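Local atomic coordinates of dextranase (Pseudarthrobacter oxydans, PDB entry 6NZS), a protein that hydrolyses internal alpha-1,6-glucosidic linkages of dextran, acting as an endo-dextranase of glycosyl hydrolase family 49. Residues D389-Y394 with V398-T403; C448-S453 with K503-D508; G143-V148 with N357-G362; Q325-Q330 with H340-Y345. One frame throughout, in Å; residues are numbered along the deposited sequence.

How the contacts relate
All four contacts are buried, but their chemistry follows their place in the fold. Contacts 1, 2 and 4 lie inside the parallel beta-helix, each pairing strands of two different faces through aliphatic, sulfur or phenyl groups without a cross-segment hydrogen bond. Contacts 1 and 2 share the sheet containing strands 391-392 and 450-452, their centres about 13 Å apart; contact 4 uses the sheet ending at strand 342-346. Contact 3 joins the N-terminal Ig-like domain to the beta-helix and is polar, gathered round a glutamate. It touches contact 1 through R145 and N402, and contact 4 where Y358 meets L329, on the neighbouring strands 351-361 and 325-335.

Contact 1. Residues D389-Y394 with V398-T403; sequences DVLKMY and VTIDNT
Within the interior of the parallel beta-helix, M393 and L391 on one face of a coil meet V398 and I400 on strand 398-407, just after the chain has turned the corner. M393 and I400 carry the contact. The M393 chain is bent at chi2 (-51°) and again at chi3 (-61°), which curls the methyl end round toward the other strand although CB itself does not point there. M393 CE lies 3.7 Å from V398 CG1, the two side chains crossing obliquely. Toward I400 the meeting is tip to tip: I400 keeps its CG1 branch extended, and its CD1 comes within 3.7 Å of M393 SD. L391 CD1 adds a looser touch, 4.3 Å from I400 CD1. No hydrogen bond crosses between the segments, so only apolar packing joins the two walls here. Coils before and after close the layer: V428 of the following one touches both M393 and I400, while L373 of the preceding one lies against V398 and I400. K392 turns the opposite way, away from strand 398-407, and carries its NZ to a salt bridge with D369. The tightest approach is M393 CE to I400 CD1, at 3.6 Å.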
loop_
_atom_site.group_PDB
_atom_site.type_symbol
_atom_site.label_atom_id
_atom_site.label_comp_id
_atom_site.label_asym_id
_atom_site.label_seq_id
_atom_site.Cartn_x
_atom_site.Cartn_y
_atom_site.Cartn_z
ATOM N N ASP A 389 5.551 5.241 -4.830
ATOM C CA ASP A 389 4.362 6.067 -4.603
ATOM C C ASP A 389 3.219 5.188 -4.131
ATOM O O ASP A 389 2.887 4.199 -4.786
ATOM C CB ASP A 389 3.917 6.708 -5.926
ATOM C CG ASP A 389 4.930 7.667 -6.502
ATOM O OD1 ASP A 389 5.616 8.366 -5.732
ATOM O OD2 ASP A 389 5.027 7.726 -7.754
ATOM N N VAL A 390 2.615 5.542 -2.991
ATOM C CA VAL A 390 1.580 4.682 -2.420
ATOM C C VAL A 390 0.196 5.081 -2.918
ATOM O O VAL A 390 -0.559 4.249 -3.445
ATOM C CB VAL A 390 1.613 4.658 -0.878
ATOM C CG1 VAL A 390 0.617 3.603 -0.362
ATOM C CG2 VAL A 390 3.025 4.379 -0.345
ATOM N N LEU A 391 -0.167 6.337 -2.704
ATOM C CA LEU A 391 -1.441 6.879 -3.166
ATOM C C LEU A 391 -1.138 7.867 -4.287
ATOM O O LEU A 391 -0.632 8.967 -4.037
ATOM C CB LEU A 391 -2.196 7.553 -2.024
ATOM C CG LEU A 391 -2.558 6.618 -0.868
ATOM C CD1 LEU A 391 -3.321 7.384 0.201
ATOM C CD2 LEU A 391 -3.367 5.406 -1.357
ATOM N N LYS A 392 -1.465 7.474 -5.517
ATOM C CA LYS A 392 -1.196 8.283 -6.702
ATOM C C LYS A 392 -2.438 9.123 -6.965
ATOM O O LYS A 392 -3.427 8.645 -7.530
ATOM C CB LYS A 392 -0.820 7.378 -7.866
ATOM C CG LYS A 392 0.561 6.742 -7.660
ATOM C CD LYS A 392 0.686 5.374 -8.322
ATOM C CE LYS A 392 0.807 5.498 -9.833
ATOM N NZ LYS A 392 1.296 4.240 -10.482
ATOM N N MET A 393 -2.377 10.380 -6.537
ATOM C CA MET A 393 -3.525 11.285 -6.545
ATOM C C MET A 393 -3.427 12.123 -7.815
ATOM O O MET A 393 -2.981 13.270 -7.812
ATOM C CB MET A 393 -3.524 12.143 -5.281
ATOM C CG MET A 393 -3.413 11.339 -3.983
ATOM S SD MET A 393 -4.595 9.981 -3.843
ATOM C CE MET A 393 -6.159 10.862 -3.900
ATOM N N TYR A 394 -3.851 11.519 -8.924
ATOM C CA TYR A 394 -3.629 12.090 -10.242
ATOM C C TYR A 394 -4.913 12.532 -10.925
ATOM O O TYR A 394 -4.854 12.949 -12.088
ATOM C CB TYR A 394 -2.928 11.073 -11.156
ATOM C CG TYR A 394 -1.526 10.640 -10.740
ATOM C CD1 TYR A 394 -0.830 11.295 -9.721
ATOM C CD2 TYR A 394 -0.908 9.574 -11.376
ATOM C CE1 TYR A 394 0.455 10.886 -9.352
ATOM C CE2 TYR A 394 0.364 9.164 -11.023
ATOM C CZ TYR A 394 1.044 9.825 -10.012
ATOM O OH TYR A 394 2.315 9.389 -9.666
ATOM N N VAL A 398 -11.903 12.319 -6.518
ATOM C CA VAL A 398 -11.432 11.091 -5.892
ATOM C C VAL A 398 -11.598 11.238 -4.388
ATOM O O VAL A 398 -11.249 12.283 -3.822
ATOM C CB VAL A 398 -9.974 10.778 -6.281
ATOM C CG1 VAL A 398 -9.390 9.676 -5.382
ATOM C CG2 VAL A 398 -9.886 10.379 -7.759
ATOM N N THR A 399 -12.135 10.200 -3.748
ATOM C CA THR A 399 -12.354 10.194 -2.307
ATOM C C THR A 399 -11.771 8.919 -1.718
ATOM O O THR A 399 -12.069 7.826 -2.200
ATOM C CB THR A 399 -13.851 10.290 -1.992
ATOM O OG1 THR A 399 -14.376 11.478 -2.606
ATOM C CG2 THR A 399 -14.089 10.365 -0.492
ATOM N N ILE A 400 -10.931 9.063 -0.688
ATOM C CA ILE A 400 -10.304 7.934 -0.001
ATOM C C ILE A 400 -10.562 8.073 1.492
ATOM O O ILE A 400 -10.400 9.163 2.050
ATOM C CB ILE A 400 -8.782 7.906 -0.251
ATOM C CG1 ILE A 400 -8.469 7.778 -1.739
ATOM C CG2 ILE A 400 -8.132 6.765 0.532
ATOM C CD1 ILE A 400 -6.982 7.849 -2.060
ATOM N N ASP A 401 -10.924 6.967 2.149
ATOM C CA ASP A 401 -11.054 6.954 3.600
ATOM C C ASP A 401 -10.471 5.672 4.180
ATOM O O ASP A 401 -10.623 4.592 3.600
ATOM C CB ASP A 401 -12.515 7.081 4.063
ATOM C CG ASP A 401 -12.629 7.159 5.569
ATOM O OD1 ASP A 401 -12.044 8.085 6.161
ATOM O OD2 ASP A 401 -13.277 6.288 6.174
ATOM N N ASN A 402 -9.837 5.797 5.349
ATOM C CA ASN A 402 -9.469 4.646 6.170
ATOM C C ASN A 402 -8.418 3.767 5.499
ATOM O O ASN A 402 -8.667 2.588 5.205
ATOM C CB ASN A 402 -10.714 3.841 6.573
ATOM C CG ASN A 402 -10.418 2.807 7.630
ATOM O OD1 ASN A 402 -9.441 2.931 8.384
ATOM N ND2 ASN A 402 -11.255 1.777 7.700
ATOM N N THR A 403 -7.235 4.332 5.289
ATOM C CA THR A 403 -6.110 3.647 4.656
ATOM C C THR A 403 -5.014 3.454 5.690
ATOM O O THR A 403 -4.530 4.436 6.268
ATOM C CB THR A 403 -5.532 4.475 3.509
ATOM O OG1 THR A 403 -6.581 5.008 2.681
ATOM C CG2 THR A 403 -4.623 3.624 2.638
#

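Contact 2. Residues C448-S453 with K503-D508; sequences CILNSS and KNLNID
L505 overlaps L450 and I449 with its two methyl branches, one for each. Its CG stands anti to the backbone N (chi1 169°), which carries the isobutyl group off strand 495-507 and across the interior. L505 CD2 lies 4.0 Å from L450 CD1, the two leucines lying alongside and pointing opposite ways. The other branch, L505 CD1, reaches I449 CG2 at 4.1 Å, and there the two side chains meet at a slant. I507, two residues on from L505, also turns its CB toward segment 448-453 but stops short of close contact.

The contact spans the inside of the parallel beta-helix, between the sheet of strand 450-452 and that of strand 495-507. Neighbouring coils complete the packing, with I479 and V481 against I449 and Y550 against L505. C448, just before I449, is tied to C487 by a disulfide.

Strand 495-507 has a polar side as well. N506 ND2 donates to N504 O at 3.1 Å, with an N-H...O angle of 153°; the donor stands above the carbonyl plane, while the oxygen lies close to the plane of the N506 amide. N504 ND2 bonds N478 OD1 in the adjacent coil, much like a rung of the asparagine ladders known in beta-helices.

Across the contact itself there are only methyl groups, with no hydrogen bond, so its hold comes from hydrophobic burial and shape, while directional bonds are made around it, by the asparagines and the backbone among others.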
loop_
_atom_site.group_PDB
_atom_site.type_symbol
_atom_site.label_atom_id
_atom_site.label_comp_id
_atom_site.label_asym_id
_atom_site.label_seq_id
_atom_site.Cartn_x
_atom_site.Cartn_y
_atom_site.Cartn_z
ATOM N N CYS A 448 9.015 12.030 1.355
ATOM C CA CYS A 448 8.185 12.646 2.392
ATOM C C CYS A 448 6.785 12.052 2.430
ATOM O O CYS A 448 6.406 11.263 1.558
ATOM C CB CYS A 448 8.085 14.174 2.268
ATOM S SG CYS A 448 9.650 15.045 2.066
ATOM N N ILE A 449 6.002 12.442 3.434
ATOM C CA ILE A 449 4.631 11.951 3.539
ATOM C C ILE A 449 3.791 12.430 2.356
ATOM O O ILE A 449 3.049 11.650 1.749
ATOM C CB ILE A 449 4.026 12.347 4.898
ATOM C CG1 ILE A 449 4.888 11.815 6.056
ATOM C CG2 ILE A 449 2.591 11.846 4.999
ATOM C CD1 ILE A 449 4.990 10.289 6.127
ATOM N N LEU A 450 3.886 13.719 2.016
ATOM C CA LEU A 450 3.160 14.306 0.889
ATOM C C LEU A 450 4.146 14.888 -0.122
ATOM O O LEU A 450 5.146 15.505 0.256
ATOM C CB LEU A 450 2.189 15.393 1.372
ATOM C CG LEU A 450 1.127 14.920 2.363
ATOM C CD1 LEU A 450 1.404 15.454 3.762
ATOM C CD2 LEU A 450 -0.263 15.334 1.879
ATOM N N ASN A 451 3.853 14.721 -1.415
ATOM C CA ASN A 451 4.854 15.034 -2.429
ATOM C C ASN A 451 4.201 15.375 -3.760
ATOM O O ASN A 451 3.262 14.707 -4.190
ATOM C CB ASN A 451 5.768 13.811 -2.586
ATOM C CG ASN A 451 6.936 14.013 -3.542
ATOM O OD1 ASN A 451 7.244 13.104 -4.309
ATOM N ND2 ASN A 451 7.614 15.160 -3.475
ATOM N N SER A 452 4.721 16.423 -4.391
ATOM C CA SER A 452 4.640 16.624 -5.837
ATOM C C SER A 452 6.075 16.532 -6.341
ATOM O O SER A 452 6.841 17.498 -6.246
ATOM C CB SER A 452 4.030 17.974 -6.189
ATOM O OG SER A 452 4.219 18.241 -7.583
ATOM N N SER A 453 6.451 15.362 -6.845
ATOM C CA SER A 453 7.795 15.188 -7.372
ATOM C C SER A 453 8.000 16.062 -8.607
ATOM O O SER A 453 7.048 16.413 -9.319
ATOM C CB SER A 453 8.034 13.725 -7.744
ATOM O OG SER A 453 9.364 13.529 -8.219
ATOM N N LYS A 503 -4.742 18.713 7.135
ATOM C CA LYS A 503 -5.239 18.888 8.492
ATOM C C LYS A 503 -4.868 17.671 9.330
ATOM O O LYS A 503 -5.114 16.527 8.927
ATOM C CB LYS A 503 -6.757 19.083 8.505
ATOM C CG LYS A 503 -7.311 19.366 9.890
ATOM C CD LYS A 503 -8.793 19.749 9.846
ATOM C CE LYS A 503 -9.288 20.092 11.242
ATOM N NZ LYS A 503 -10.651 20.700 11.226
ATOM N N ASN A 504 -4.288 17.915 10.502
ATOM C CA ASN A 504 -3.895 16.848 11.426
ATOM C C ASN A 504 -2.928 15.848 10.787
ATOM O O ASN A 504 -3.072 14.628 10.931
ATOM C CB ASN A 504 -5.095 16.142 12.074
ATOM C CG ASN A 504 -4.673 15.237 13.229
ATOM O OD1 ASN A 504 -3.659 15.492 13.895
ATOM N ND2 ASN A 504 -5.428 14.167 13.457
ATOM N N LEU A 505 -1.927 16.371 10.084
ATOM C CA LEU A 505 -0.718 15.594 9.825
ATOM C C LEU A 505 0.036 15.554 11.144
ATOM O O LEU A 505 0.624 16.557 11.564
ATOM C CB LEU A 505 0.123 16.257 8.738
ATOM C CG LEU A 505 1.533 15.676 8.557
ATOM C CD1 LEU A 505 1.461 14.199 8.180
ATOM C CD2 LEU A 505 2.337 16.461 7.534
ATOM N N ASN A 506 -0.007 14.410 11.828
ATOM C CA ASN A 506 0.612 14.263 13.136
ATOM C C ASN A 506 1.720 13.230 13.029
ATOM O O ASN A 506 1.469 12.064 12.702
ATOM C CB ASN A 506 -0.413 13.936 14.230
ATOM C CG ASN A 506 -1.139 12.626 14.003
ATOM O OD1 ASN A 506 -0.803 11.611 14.617
ATOM N ND2 ASN A 506 -2.179 12.650 13.165
ATOM N N ILE A 507 2.947 13.681 13.246
ATOM C CA ILE A 507 4.145 12.859 13.110
ATOM C C ILE A 507 4.715 12.616 14.501
ATOM O O ILE A 507 4.889 13.561 15.278
ATOM C CB ILE A 507 5.165 13.555 12.192
ATOM C CG1 ILE A 507 4.596 13.690 10.775
ATOM C CG2 ILE A 507 6.497 12.802 12.169
ATOM C CD1 ILE A 507 5.461 14.544 9.845
ATOM N N ASP A 508 5.001 11.354 14.823
ATOM C CA ASP A 508 5.532 11.049 16.154
ATOM C C ASP A 508 6.892 11.704 16.375
ATOM O O ASP A 508 7.141 12.300 17.428
ATOM C CB ASP A 508 5.670 9.538 16.348
ATOM C CG ASP A 508 4.381 8.870 16.770
ATOM O OD1 ASP A 508 3.376 9.573 16.978
ATOM O OD2 ASP A 508 4.385 7.627 16.892
#

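Contact 3. Residues G143-V148 with N357-G362; sequences GYRFSV and NYKQVG
R145 and K359 both set CG anti to their carbonyl carbon (chi1 -68° and -51°) and then bend, R145 at chi2 and chi3 and K359 at chi2, so that their chains cross at about a right angle with R145 CD 4.0 Å from K359 CE. The bends turn both polar ends toward N357. R145 NH1 comes to 3.3 Å from N357 ND2, but both are donors and no bond joins them; the guanidinium and amide planes stand 84° apart.

The two donor groups can probably lie this close because their side chains share acceptors. E191 takes R145 NH1 on OE2, and K359 NZ together with N357 ND2 on OE1. The carbonyl of A142 accepts from both R145 NH2 and N357 ND2.

This is the seam between two domains: strand 144-150, with E191 on the neighbouring strand 176-192, belongs to the N-terminal Ig-like domain, and strand 351-361 to the parallel beta-helix. The cationic ends gather round the carboxylate, R145 NH1 and K359 NZ standing 5.7 Å apart, and would be expected to favour its ionised form.

K359 NZ also bonds N357 O at 2.9 Å, rising well above that carbonyl's plane, and reaches G331 O. A methionine in place of K359 would probably leave E191 OE1 without its cationic mate and N357 O without this donor. R145 NH2 makes a weak bond of 3.3 Å to G143 O. The absence of a side chain at G143 matters too, since a CB there would crowd R145 NH1.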
loop_
_atom_site.group_PDB
_atom_site.type_symbol
_atom_site.label_atom_id
_atom_site.label_comp_id
_atom_site.label_asym_id
_atom_site.label_seq_id
_atom_site.Cartn_x
_atom_site.Cartn_y
_atom_site.Cartn_z
ATOM N N GLY A 143 -14.443 -3.722 8.935
ATOM C CA GLY A 143 -13.367 -4.574 9.399
ATOM C C GLY A 143 -12.198 -3.729 9.899
ATOM O O GLY A 143 -12.265 -2.498 9.997
ATOM N N TYR A 144 -11.114 -4.430 10.233
ATOM C CA TYR A 144 -9.886 -3.792 10.686
ATOM C C TYR A 144 -8.700 -4.498 10.053
ATOM O O TYR A 144 -8.662 -5.728 10.006
ATOM C CB TYR A 144 -9.740 -3.923 12.210
ATOM C CG TYR A 144 -10.658 -3.049 13.022
ATOM C CD1 TYR A 144 -11.924 -3.499 13.406
ATOM C CD2 TYR A 144 -10.273 -1.769 13.414
ATOM C CE1 TYR A 144 -12.771 -2.698 14.155
ATOM C CE2 TYR A 144 -11.128 -0.960 14.168
ATOM C CZ TYR A 144 -12.374 -1.436 14.530
ATOM O OH TYR A 144 -13.242 -0.657 15.277
ATOM N N ARG A 145 -7.737 -3.717 9.570
ATOM C CA ARG A 145 -6.458 -4.235 9.088
ATOM C C ARG A 145 -5.368 -3.602 9.942
ATOM O O ARG A 145 -5.267 -2.371 10.004
ATOM C CB ARG A 145 -6.270 -3.876 7.609
ATOM C CG ARG A 145 -7.244 -4.618 6.661
ATOM C CD ARG A 145 -7.881 -3.700 5.607
ATOM N NE ARG A 145 -8.702 -2.647 6.211
ATOM C CZ ARG A 145 -9.932 -2.819 6.684
ATOM N NH1 ARG A 145 -10.519 -4.010 6.635
ATOM N NH2 ARG A 145 -10.580 -1.793 7.221
ATOM N N PHE A 146 -4.576 -4.427 10.626
ATOM C CA PHE A 146 -3.657 -3.883 11.619
ATOM C C PHE A 146 -2.451 -4.792 11.793
ATOM O O PHE A 146 -2.460 -5.961 11.393
ATOM C CB PHE A 146 -4.364 -3.630 12.968
ATOM C CG PHE A 146 -4.972 -4.860 13.598
ATOM C CD1 PHE A 146 -6.215 -5.321 13.197
ATOM C CD2 PHE A 146 -4.302 -5.534 14.614
ATOM C CE1 PHE A 146 -6.768 -6.443 13.788
ATOM C CE2 PHE A 146 -4.838 -6.650 15.212
ATOM C CZ PHE A 146 -6.082 -7.103 14.806
ATOM N N SER A 147 -1.419 -4.232 12.422
ATOM C CA SER A 147 -0.148 -4.896 12.660
ATOM C C SER A 147 -0.038 -5.281 14.132
ATOM O O SER A 147 -0.389 -4.492 15.022
ATOM C CB SER A 147 0.976 -3.915 12.310
ATOM O OG SER A 147 2.235 -4.434 12.690
ATOM N N VAL A 148 0.455 -6.496 14.380
ATOM C CA VAL A 148 0.678 -7.033 15.721
ATOM C C VAL A 148 2.187 -7.139 15.936
ATOM O O VAL A 148 2.881 -7.839 15.186
ATOM C CB VAL A 148 -0.003 -8.402 15.881
ATOM C CG1 VAL A 148 0.285 -8.999 17.250
ATOM C CG2 VAL A 148 -1.508 -8.276 15.644
ATOM N N ASN A 357 -11.797 -2.740 1.039
ATOM C CA ASN A 357 -11.328 -3.948 1.713
ATOM C C ASN A 357 -10.300 -4.680 0.864
ATOM O O ASN A 357 -10.331 -5.907 0.729
ATOM C CB ASN A 357 -12.489 -4.823 2.169
ATOM C CG ASN A 357 -13.314 -4.121 3.220
ATOM O OD1 ASN A 357 -14.160 -3.284 2.904
ATOM N ND2 ASN A 357 -13.013 -4.396 4.485
ATOM N N TYR A 358 -9.384 -3.892 0.303
ATOM C CA TYR A 358 -8.355 -4.310 -0.631
ATOM C C TYR A 358 -7.013 -4.110 0.056
ATOM O O TYR A 358 -6.830 -3.134 0.798
ATOM C CB TYR A 358 -8.459 -3.416 -1.870
ATOM C CG TYR A 358 -7.326 -3.503 -2.848
ATOM C CD1 TYR A 358 -7.326 -4.453 -3.863
ATOM C CD2 TYR A 358 -6.263 -2.609 -2.784
ATOM C CE1 TYR A 358 -6.299 -4.524 -4.775
ATOM C CE2 TYR A 358 -5.227 -2.676 -3.694
ATOM C CZ TYR A 358 -5.250 -3.638 -4.686
ATOM O OH TYR A 358 -4.228 -3.707 -5.599
ATOM N N LYS A 359 -6.085 -5.043 -0.165
ATOM C CA LYS A 359 -4.795 -5.005 0.513
ATOM C C LYS A 359 -3.667 -5.301 -0.465
ATOM O O LYS A 359 -3.816 -6.106 -1.388
ATOM C CB LYS A 359 -4.694 -6.016 1.664
ATOM C CG LYS A 359 -5.841 -5.961 2.664
ATOM C CD LYS A 359 -6.953 -6.954 2.260
ATOM C CE LYS A 359 -8.203 -6.744 3.046
ATOM N NZ LYS A 359 -9.173 -7.780 2.631
ATOM N N GLN A 360 -2.529 -4.651 -0.238
ATOM C CA GLN A 360 -1.296 -4.931 -0.963
ATOM C C GLN A 360 -0.214 -5.251 0.058
ATOM O O GLN A 360 0.012 -4.470 0.984
ATOM C CB GLN A 360 -0.906 -3.721 -1.818
ATOM C CG GLN A 360 0.335 -3.910 -2.662
ATOM C CD GLN A 360 0.628 -2.672 -3.498
ATOM O OE1 GLN A 360 -0.283 -1.917 -3.887
ATOM N NE2 GLN A 360 1.892 -2.439 -3.762
ATOM N N VAL A 361 0.424 -6.418 -0.084
ATOM C CA VAL A 361 1.416 -6.910 0.870
ATOM C C VAL A 361 2.654 -7.383 0.120
ATOM O O VAL A 361 2.598 -7.727 -1.062
ATOM C CB VAL A 361 0.882 -8.058 1.763
ATOM C CG1 VAL A 361 -0.320 -7.596 2.566
ATOM C CG2 VAL A 361 0.512 -9.281 0.934
ATOM N N GLY A 362 3.778 -7.420 0.828
ATOM C CA GLY A 362 4.988 -7.964 0.221
ATOM C C GLY A 362 5.541 -7.153 -0.934
ATOM O O GLY A 362 6.020 -7.729 -1.923
#

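Contact 4. Residues Q325-Q330 with H340-Y345; sequences QKLDLQ and HSFVVY
F342 is the residue of segment 340-345 that meets L327 and L329, and the chain approaches it through two polar residues. H340 sets its ring against that of H309, and S341 bonds the carbonyl of D369 through OG; neither touches segment 325-330.

At F342 the strand begins and the side chain turns inward. CG is anti to the backbone N (chi1 -179°), which sends the ring straight out toward the opposing strand. L327 comes from the opposite direction and puts CD2 at the rim of the ring, in its plane, 3.9 Å from F342 CZ and 4.0 Å from F342 CE2. L329, two residues along, runs beside F342 with its end directed the other way; its CD2 lies 4.1 Å from F342 CE2. Thus F342 CE2 is shared by the two leucines, L327 CD2 at the ring edge and L329 CD2 set obliquely. The contact is purely apolar, without a hydrogen bond.

V343 turns its side chain off to the far side. V344 points back inward, but its CG2 stays 5.9 Å from L327 CD2, and it packs on F351 instead. Y345 again leaves the interior, its ring covered on one face by V343 CG2, which stands 3.8 Å above the plane toward the rim.

F318 and L316 on strand 316-320, which neighbours strand 342-346 in its sheet, lie against L327 and L329 respectively, and M353 of strand 351-361 against F342. Inward-pointing leucine and phenylalanine side chains, meeting across the interior and packed on their counterparts in neighbouring coils, are the hydrophobic core of a parallel beta-helix.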
loop_
_atom_site.group_PDB
_atom_site.type_symbol
_atom_site.label_atom_id
_atom_site.label_comp_id
_atom_site.label_asym_id
_atom_site.label_seq_id
_atom_site.Cartn_x
_atom_site.Cartn_y
_atom_site.Cartn_z
ATOM N N GLN A 325 -17.854 3.666 -17.551
ATOM C CA GLN A 325 -17.678 2.305 -17.072
ATOM C C GLN A 325 -17.399 2.348 -15.579
ATOM O O GLN A 325 -16.978 3.373 -15.040
ATOM C CB GLN A 325 -16.503 1.618 -17.774
ATOM C CG GLN A 325 -16.701 1.392 -19.273
ATOM C CD GLN A 325 -15.398 1.081 -19.975
ATOM O OE1 GLN A 325 -14.537 1.946 -20.125
ATOM N NE2 GLN A 325 -15.229 -0.174 -20.381
ATOM N N LYS A 326 -17.622 1.215 -14.923
ATOM C CA LYS A 326 -17.382 1.089 -13.494
ATOM C C LYS A 326 -16.587 -0.175 -13.216
ATOM O O LYS A 326 -16.699 -1.170 -13.935
ATOM C CB LYS A 326 -18.695 1.021 -12.718
ATOM C CG LYS A 326 -19.556 2.269 -12.867
ATOM C CD LYS A 326 -20.918 2.065 -12.228
ATOM C CE LYS A 326 -20.985 2.700 -10.858
ATOM N NZ LYS A 326 -22.265 3.436 -10.657
ATOM N N LEU A 327 -15.773 -0.119 -12.162
ATOM C CA LEU A 327 -15.075 -1.288 -11.641
ATOM C C LEU A 327 -15.308 -1.347 -10.143
ATOM O O LEU A 327 -15.079 -0.351 -9.452
ATOM C CB LEU A 327 -13.567 -1.184 -11.889
ATOM C CG LEU A 327 -12.688 -2.124 -11.054
ATOM C CD1 LEU A 327 -12.897 -3.566 -11.497
ATOM C CD2 LEU A 327 -11.223 -1.744 -11.176
ATOM N N ASP A 328 -15.789 -2.488 -9.648
ATOM C CA ASP A 328 -15.764 -2.794 -8.220
ATOM C C ASP A 328 -14.526 -3.642 -7.975
ATOM O O ASP A 328 -14.375 -4.710 -8.575
ATOM C CB ASP A 328 -16.999 -3.588 -7.791
ATOM C CG ASP A 328 -18.275 -2.771 -7.825
ATOM O OD1 ASP A 328 -18.206 -1.560 -8.121
ATOM O OD2 ASP A 328 -19.353 -3.361 -7.566
ATOM N N LEU A 329 -13.646 -3.167 -7.099
ATOM C CA LEU A 329 -12.423 -3.877 -6.741
ATOM C C LEU A 329 -12.515 -4.068 -5.234
ATOM O O LEU A 329 -12.424 -3.094 -4.485
ATOM C CB LEU A 329 -11.200 -3.045 -7.128
ATOM C CG LEU A 329 -9.835 -3.555 -6.653
ATOM C CD1 LEU A 329 -9.542 -4.947 -7.198
ATOM C CD2 LEU A 329 -8.734 -2.575 -7.071
ATOM N N GLN A 330 -12.726 -5.303 -4.793
ATOM C CA GLN A 330 -13.063 -5.546 -3.395
ATOM C C GLN A 330 -12.356 -6.791 -2.897
ATOM O O GLN A 330 -12.174 -7.760 -3.641
ATOM C CB GLN A 330 -14.589 -5.732 -3.236
ATOM C CG GLN A 330 -15.102 -5.963 -1.800
ATOM C CD GLN A 330 -15.030 -7.418 -1.373
ATOM O OE1 GLN A 330 -14.891 -8.320 -2.210
ATOM N NE2 GLN A 330 -15.114 -7.655 -0.065
ATOM N N HIS A 340 4.289 -2.275 -11.001
ATOM C CA HIS A 340 3.145 -1.516 -10.497
ATOM C C HIS A 340 1.957 -2.438 -10.243
ATOM O O HIS A 340 1.721 -3.404 -10.976
ATOM C CB HIS A 340 2.685 -0.452 -11.500
ATOM C CG HIS A 340 3.727 0.557 -11.860
ATOM N ND1 HIS A 340 3.526 1.496 -12.851
ATOM C CD2 HIS A 340 4.967 0.786 -11.371
ATOM C CE1 HIS A 340 4.603 2.252 -12.961
ATOM N NE2 HIS A 340 5.494 1.840 -12.078
ATOM N N SER A 341 1.172 -2.094 -9.213
ATOM C CA SER A 341 0.025 -2.918 -8.839
ATOM C C SER A 341 -1.136 -2.783 -9.819
ATOM O O SER A 341 -1.812 -3.773 -10.117
ATOM C CB SER A 341 -0.445 -2.565 -7.420
ATOM O OG SER A 341 -0.888 -1.207 -7.320
ATOM N N PHE A 342 -1.392 -1.579 -10.326
ATOM C CA PHE A 342 -2.705 -1.321 -10.906
ATOM C C PHE A 342 -2.596 -0.181 -11.906
ATOM O O PHE A 342 -1.994 0.849 -11.600
ATOM C CB PHE A 342 -3.678 -0.936 -9.775
ATOM C CG PHE A 342 -5.071 -0.664 -10.251
ATOM C CD1 PHE A 342 -5.432 0.601 -10.689
ATOM C CD2 PHE A 342 -6.012 -1.677 -10.279
ATOM C CE1 PHE A 342 -6.708 0.849 -11.156
ATOM C CE2 PHE A 342 -7.298 -1.428 -10.746
ATOM C CZ PHE A 342 -7.639 -0.172 -11.175
ATOM N N VAL A 343 -3.214 -0.345 -13.081
ATOM C CA VAL A 343 -3.257 0.727 -14.071
ATOM C C VAL A 343 -4.485 0.568 -14.956
ATOM O O VAL A 343 -4.991 -0.537 -15.168
ATOM C CB VAL A 343 -1.971 0.812 -14.929
ATOM C CG1 VAL A 343 -1.955 -0.278 -15.998
ATOM C CG2 VAL A 343 -1.829 2.194 -15.571
ATOM N N VAL A 344 -4.975 1.702 -15.443
ATOM C CA VAL A 344 -6.029 1.757 -16.442
ATOM C C VAL A 344 -5.507 2.625 -17.572
ATOM O O VAL A 344 -4.981 3.716 -17.325
ATOM C CB VAL A 344 -7.320 2.373 -15.869
ATOM C CG1 VAL A 344 -8.386 2.483 -16.960
ATOM C CG2 VAL A 344 -7.823 1.562 -14.685
ATOM N N TYR A 345 -5.625 2.140 -18.802
ATOM C CA TYR A 345 -5.299 2.930 -19.977
ATOM C C TYR A 345 -6.562 3.136 -20.794
ATOM O O TYR A 345 -7.475 2.308 -20.767
ATOM C CB TYR A 345 -4.260 2.231 -20.841
ATOM C CG TYR A 345 -2.884 2.195 -20.225
ATOM C CD1 TYR A 345 -2.224 3.368 -19.881
ATOM C CD2 TYR A 345 -2.243 0.992 -19.989
ATOM C CE1 TYR A 345 -0.961 3.335 -19.313
ATOM C CE2 TYR A 345 -0.983 0.948 -19.426
ATOM C CZ TYR A 345 -0.350 2.122 -19.092
ATOM O OH TYR A 345 0.907 2.078 -18.535
#